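Local coordinates for thioredoxin-like protein (Bacteroides caccae ATCC 43185, PDB 4YOD) that probably acts as a thiol-disulfide oxidoreductase through its thioredoxin-fold domain, which follows an all-helical domain of unknown function, at residues Lys36-Asn48 / Lys81-Phe93. Residues are numbered along the deposited sequence; the frame is centred on the assembly and turned at random. Where two conformers were deposited one is given.
Sequences KHYWDNVNFADTN and KTIDRTNVDKKVF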
loop_
_atom_site.group_PDB
_atom_site.type_symbol
_atom_site.label_atom_id
_atom_site.label_comp_id
_atom_site.label_asym_id
_atom_site.label_seq_id
_atom_site.Cartn_x
_atom_site.Cartn_y
_atom_site.Cartn_z
ATOM N N LYS A 36 21.186 3.836 7.011
ATOM C CA LYS A 36 22.010 2.687 7.354
ATOM C C LYS A 36 22.438 2.624 8.821
ATOM O O LYS A 36 22.456 1.528 9.378
ATOM C CB LYS A 36 23.241 2.628 6.447
ATOM C CG LYS A 36 22.902 2.001 5.084
ATOM C CD LYS A 36 24.040 2.108 4.071
ATOM C CE LYS A 36 23.668 1.464 2.754
ATOM N NZ LYS A 36 24.791 1.494 1.779
ATOM N N HIS A 37 22.732 3.776 9.451
ATOM C CA HIS A 37 23.247 3.842 10.817
ATOM C C HIS A 37 22.213 4.307 11.853
ATOM O O HIS A 37 22.553 4.420 13.031
ATOM C CB HIS A 37 24.465 4.787 10.848
ATOM C CG HIS A 37 25.593 4.303 9.992
ATOM N ND1 HIS A 37 26.682 3.649 10.542
ATOM C CD2 HIS A 37 25.735 4.338 8.645
ATOM C CE1 HIS A 37 27.457 3.319 9.515
ATOM N NE2 HIS A 37 26.924 3.706 8.354
ATOM N N TYR A 38 20.954 4.498 11.438
ATOM C CA TYR A 38 19.855 5.024 12.262
ATOM C C TYR A 38 19.743 4.392 13.639
ATOM O O TYR A 38 19.557 5.131 14.607
ATOM C CB TYR A 38 18.500 4.871 11.529
ATOM C CG TYR A 38 17.380 5.665 12.168
ATOM C CD1 TYR A 38 17.217 7.020 11.891
ATOM C CD2 TYR A 38 16.539 5.086 13.115
ATOM C CE1 TYR A 38 16.219 7.771 12.514
ATOM C CE2 TYR A 38 15.532 5.822 13.735
ATOM C CZ TYR A 38 15.379 7.167 13.432
ATOM O OH TYR A 38 14.404 7.907 14.044
ATOM N N TRP A 39 19.831 3.044 13.717
ATOM C CA TRP A 39 19.627 2.269 14.935
ATOM C C TRP A 39 20.916 1.811 15.620
ATOM O O TRP A 39 20.840 1.020 16.559
ATOM C CB TRP A 39 18.767 1.026 14.591
ATOM C CG TRP A 39 17.401 1.373 14.063
ATOM C CD1 TRP A 39 17.008 1.385 12.759
ATOM C CD2 TRP A 39 16.269 1.825 14.827
ATOM N NE1 TRP A 39 15.682 1.745 12.664
ATOM C CE2 TRP A 39 15.207 2.039 13.917
ATOM C CE3 TRP A 39 16.037 2.033 16.203
ATOM C CZ2 TRP A 39 13.932 2.452 14.331
ATOM C CZ3 TRP A 39 14.773 2.450 16.613
ATOM C CH2 TRP A 39 13.741 2.667 15.682
ATOM N N ASP A 40 22.081 2.296 15.169
ATOM C CA ASP A 40 23.396 1.916 15.692
ATOM C C ASP A 40 23.564 2.084 17.216
ATOM O O ASP A 40 24.283 1.291 17.821
ATOM C CB ASP A 40 24.491 2.746 14.998
ATOM C CG ASP A 40 24.924 2.260 13.624
ATOM O OD1 ASP A 40 24.213 1.411 13.036
ATOM O OD2 ASP A 40 25.985 2.725 13.138
ATOM N N ASN A 41 22.920 3.100 17.827
ATOM C CA ASN A 41 23.078 3.387 19.258
ATOM C C ASN A 41 21.942 2.829 20.109
ATOM O O ASN A 41 21.810 3.185 21.278
ATOM C CB ASN A 41 23.230 4.891 19.473
ATOM C CG ASN A 41 24.486 5.421 18.839
ATOM O OD1 ASN A 41 25.426 4.677 18.528
ATOM N ND2 ASN A 41 24.525 6.702 18.608
ATOM N N VAL A 42 21.187 1.898 19.548
ATOM C CA VAL A 42 20.059 1.259 20.223
ATOM C C VAL A 42 20.441 -0.186 20.622
ATOM O O VAL A 42 21.095 -0.891 19.856
ATOM C CB VAL A 42 18.805 1.325 19.302
ATOM C CG1 VAL A 42 17.654 0.462 19.820
ATOM C CG2 VAL A 42 18.342 2.779 19.128
ATOM N N ASN A 43 20.036 -0.598 21.837
ATOM C CA ASN A 43 20.214 -1.948 22.373
ATOM C C ASN A 43 18.873 -2.634 22.262
ATOM O O ASN A 43 17.982 -2.352 23.076
ATOM C CB ASN A 43 20.703 -1.897 23.852
ATOM C CG ASN A 43 20.853 -3.269 24.502
ATOM O OD1 ASN A 43 20.694 -4.317 23.862
ATOM N ND2 ASN A 43 21.192 -3.293 25.788
ATOM N N PHE A 44 18.698 -3.511 21.244
ATOM C CA PHE A 44 17.420 -4.192 21.053
ATOM C C PHE A 44 17.150 -5.321 22.087
ATOM O O PHE A 44 16.061 -5.887 22.090
ATOM C CB PHE A 44 17.281 -4.717 19.633
ATOM C CG PHE A 44 17.019 -3.629 18.623
ATOM C CD1 PHE A 44 15.909 -2.791 18.747
ATOM C CD2 PHE A 44 17.867 -3.446 17.536
ATOM C CE1 PHE A 44 15.646 -1.804 17.793
ATOM C CE2 PHE A 44 17.597 -2.463 16.577
ATOM C CZ PHE A 44 16.490 -1.645 16.714
ATOM N N ALA A 45 18.088 -5.589 22.981
ATOM C CA ALA A 45 17.908 -6.561 24.064
ATOM C C ALA A 45 17.505 -5.845 25.377
ATOM O O ALA A 45 17.319 -6.508 26.401
ATOM C CB ALA A 45 19.184 -7.354 24.258
ATOM N N ASP A 46 17.350 -4.496 25.333
ATOM C CA ASP A 46 17.018 -3.624 26.468
ATOM C C ASP A 46 15.483 -3.514 26.753
ATOM O O ASP A 46 14.661 -4.048 26.008
ATOM C CB ASP A 46 17.604 -2.220 26.210
ATOM C CG ASP A 46 18.112 -1.446 27.413
ATOM O OD1 ASP A 46 17.766 -1.824 28.558
ATOM O OD2 ASP A 46 18.831 -0.437 27.210
ATOM N N THR A 47 15.121 -2.778 27.834
ATOM C CA THR A 47 13.745 -2.584 28.319
ATOM C C THR A 47 13.110 -1.257 27.795
ATOM O O THR A 47 12.130 -0.783 28.384
ATOM C CB THR A 47 13.739 -2.675 29.887
ATOM O OG1 THR A 47 12.399 -2.635 30.386
ATOM C CG2 THR A 47 14.590 -1.588 30.578
ATOM N N ASN A 48 13.638 -0.693 26.671
ATOM C CA ASN A 48 13.165 0.559 26.064
ATOM C C ASN A 48 11.778 0.412 25.383
ATOM O O ASN A 48 11.258 1.384 24.834
ATOM C CB ASN A 48 14.207 1.133 25.070
ATOM C CG ASN A 48 14.531 0.303 23.839
ATOM O OD1 ASN A 48 13.680 0.020 22.995
ATOM N ND2 ASN A 48 15.808 0.023 23.634
ATOM N N LYS A 81 17.453 -5.540 7.679
ATOM C CA LYS A 81 18.525 -5.604 8.691
ATOM C C LYS A 81 18.041 -5.168 10.080
ATOM O O LYS A 81 18.418 -5.799 11.062
ATOM C CB LYS A 81 19.733 -4.738 8.301
ATOM C CG LYS A 81 20.624 -5.360 7.247
ATOM C CD LYS A 81 21.773 -4.420 6.902
ATOM C CE LYS A 81 22.458 -4.795 5.607
ATOM N NZ LYS A 81 23.219 -6.067 5.725
ATOM N N THR A 82 17.194 -4.118 10.158
ATOM C CA THR A 82 16.666 -3.592 11.436
ATOM C C THR A 82 15.794 -4.660 12.110
ATOM O O THR A 82 16.028 -4.947 13.281
ATOM C CB THR A 82 15.931 -2.269 11.209
ATOM O OG1 THR A 82 16.884 -1.334 10.713
ATOM C CG2 THR A 82 15.274 -1.729 12.465
ATOM N N ILE A 83 14.833 -5.266 11.378
ATOM C CA ILE A 83 13.974 -6.328 11.932
ATOM C C ILE A 83 14.835 -7.523 12.389
ATOM O O ILE A 83 14.608 -8.027 13.489
ATOM C CB ILE A 83 12.824 -6.782 10.964
ATOM C CG1 ILE A 83 11.975 -5.580 10.442
ATOM C CG2 ILE A 83 11.926 -7.846 11.635
ATOM C CD1 ILE A 83 11.312 -4.605 11.506
ATOM N N ASP A 84 15.837 -7.938 11.581
ATOM C CA ASP A 84 16.730 -9.070 11.908
ATOM C C ASP A 84 17.419 -8.849 13.245
ATOM O O ASP A 84 17.537 -9.781 14.043
ATOM C CB ASP A 84 17.786 -9.292 10.817
ATOM C CG ASP A 84 17.266 -9.919 9.526
ATOM O OD1 ASP A 84 16.089 -10.342 9.499
ATOM O OD2 ASP A 84 18.039 -9.979 8.542
ATOM N N ARG A 85 17.846 -7.607 13.502
ATOM C CA ARG A 85 18.489 -7.226 14.766
ATOM C C ARG A 85 17.578 -7.431 15.972
ATOM O O ARG A 85 18.083 -7.685 17.055
ATOM C CB ARG A 85 18.925 -5.751 14.729
ATOM C CG ARG A 85 20.260 -5.504 14.011
ATOM C CD ARG A 85 20.778 -4.093 14.303
ATOM N NE ARG A 85 21.188 -3.957 15.709
ATOM C CZ ARG A 85 21.354 -2.804 16.348
ATOM N NH1 ARG A 85 21.169 -1.652 15.715
ATOM N NH2 ARG A 85 21.703 -2.792 17.630
ATOM N N THR A 86 16.244 -7.301 15.802
ATOM C CA THR A 86 15.310 -7.398 16.934
ATOM C C THR A 86 15.084 -8.854 17.387
ATOM O O THR A 86 14.496 -9.064 18.441
ATOM C CB THR A 86 13.987 -6.677 16.644
ATOM O OG1 THR A 86 13.212 -7.449 15.752
ATOM C CG2 THR A 86 14.180 -5.265 16.120
ATOM N N ASN A 87 15.581 -9.848 16.614
ATOM C CA ASN A 87 15.523 -11.277 16.948
ATOM C C ASN A 87 16.277 -11.587 18.260
ATOM O O ASN A 87 16.144 -12.686 18.794
ATOM C CB ASN A 87 16.102 -12.115 15.814
ATOM C CG ASN A 87 15.124 -12.307 14.692
ATOM O OD1 ASN A 87 14.029 -12.841 14.873
ATOM N ND2 ASN A 87 15.494 -11.890 13.510
ATOM N N VAL A 88 17.038 -10.623 18.788
ATOM C CA VAL A 88 17.766 -10.797 20.064
ATOM C C VAL A 88 16.795 -10.934 21.268
ATOM O O VAL A 88 17.184 -11.457 22.312
ATOM C CB VAL A 88 18.802 -9.677 20.329
ATOM C CG1 VAL A 88 19.979 -9.790 19.367
ATOM C CG2 VAL A 88 18.163 -8.289 20.263
ATOM N N ASP A 89 15.552 -10.452 21.128
ATOM C CA ASP A 89 14.559 -10.524 22.203
ATOM C C ASP A 89 13.182 -10.638 21.577
ATOM O O ASP A 89 12.762 -9.736 20.852
ATOM C CB ASP A 89 14.666 -9.285 23.135
ATOM C CG ASP A 89 13.824 -9.366 24.395
ATOM O OD1 ASP A 89 12.578 -9.418 24.277
ATOM O OD2 ASP A 89 14.406 -9.314 25.505
ATOM N N LYS A 90 12.477 -11.740 21.864
ATOM C CA LYS A 90 11.148 -12.027 21.306
ATOM C C LYS A 90 10.129 -10.903 21.586
ATOM O O LYS A 90 9.337 -10.576 20.712
ATOM C CB LYS A 90 10.628 -13.366 21.857
ATOM C CG LYS A 90 9.362 -13.854 21.170
ATOM C CD LYS A 90 9.101 -15.339 21.435
ATOM C CE LYS A 90 7.706 -15.787 21.043
ATOM N NZ LYS A 90 7.254 -15.177 19.767
ATOM N N LYS A 91 10.140 -10.328 22.789
ATOM C CA LYS A 91 9.206 -9.254 23.132
ATOM C C LYS A 91 9.503 -7.933 22.350
ATOM O O LYS A 91 8.566 -7.209 22.004
ATOM C CB LYS A 91 9.212 -9.005 24.635
ATOM C CG LYS A 91 8.571 -10.146 25.429
ATOM C CD LYS A 91 8.435 -9.813 26.913
ATOM C CE LYS A 91 8.009 -11.019 27.718
ATOM N NZ LYS A 91 8.081 -10.765 29.182
ATOM N N VAL A 92 10.785 -7.643 22.056
ATOM C CA VAL A 92 11.189 -6.467 21.275
ATOM C C VAL A 92 10.827 -6.696 19.782
ATOM O O VAL A 92 10.308 -5.786 19.127
ATOM C CB VAL A 92 12.681 -6.110 21.483
ATOM C CG1 VAL A 92 13.095 -4.930 20.606
ATOM C CG2 VAL A 92 12.942 -5.775 22.949
ATOM N N PHE A 93 11.075 -7.915 19.266
ATOM C CA PHE A 93 10.707 -8.289 17.890
ATOM C C PHE A 93 9.212 -8.040 17.674
ATOM O O PHE A 93 8.831 -7.378 16.693
ATOM C CB PHE A 93 11.069 -9.770 17.634
ATOM C CG PHE A 93 10.708 -10.254 16.241
ATOM C CD1 PHE A 93 9.432 -10.732 15.961
ATOM C CD2 PHE A 93 11.659 -10.289 15.232
ATOM C CE1 PHE A 93 9.100 -11.177 14.674
ATOM C CE2 PHE A 93 11.325 -10.739 13.950
ATOM C CZ PHE A 93 10.055 -11.192 13.688
HETATM O O HOH W 1 20.989 -4.888 19.752
#
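Arg-85 reaches across to the loop with both terminal nitrogens: NH1 donates to Trp-39 O at 2.8 Å and NH2 to Val-42 O at 3.0 Å. NH2 comes in tilted 20° from the carbonyl plane of Val-42, whereas NH1 stands well above that of Trp-39, on the face opposite Val-42 N, which closes a type I turn on the same oxygen. A bend in the arginine chain (chi3 69°) brings one guanidinium face over Phe-44 CD2, with ring and guanidinium planes 67° apart. Arginine suits this place because several N-H groups can grip carbonyls while its flat face takes a carbon on the rim of an aromatic ring; a water also links NH2 to Phe-44 N. In the helical domain, this ties the loop after helix 27-37 to the junction of helices 72-85 and 90-105, where Asp-89 N-caps the latter, its carboxylate accepting weakly from the first free N-H groups. Phenylalanine offers two broad apolar faces: the Phe-44 ring lies between Thr-86 CG2, 4.0 Å from its centroid, and Val-42 CG1, and Val-88 CG2 packs against CB. Phe-44 O, pressed against Val-92, has no hydrogen-bonding partner in the model. One turn earlier in helix 72-85, threonine serves doubly: Thr-82 lays CG2 over Trp-39's five-membered ring while its hydroxyl bonds back to Ala-78 O.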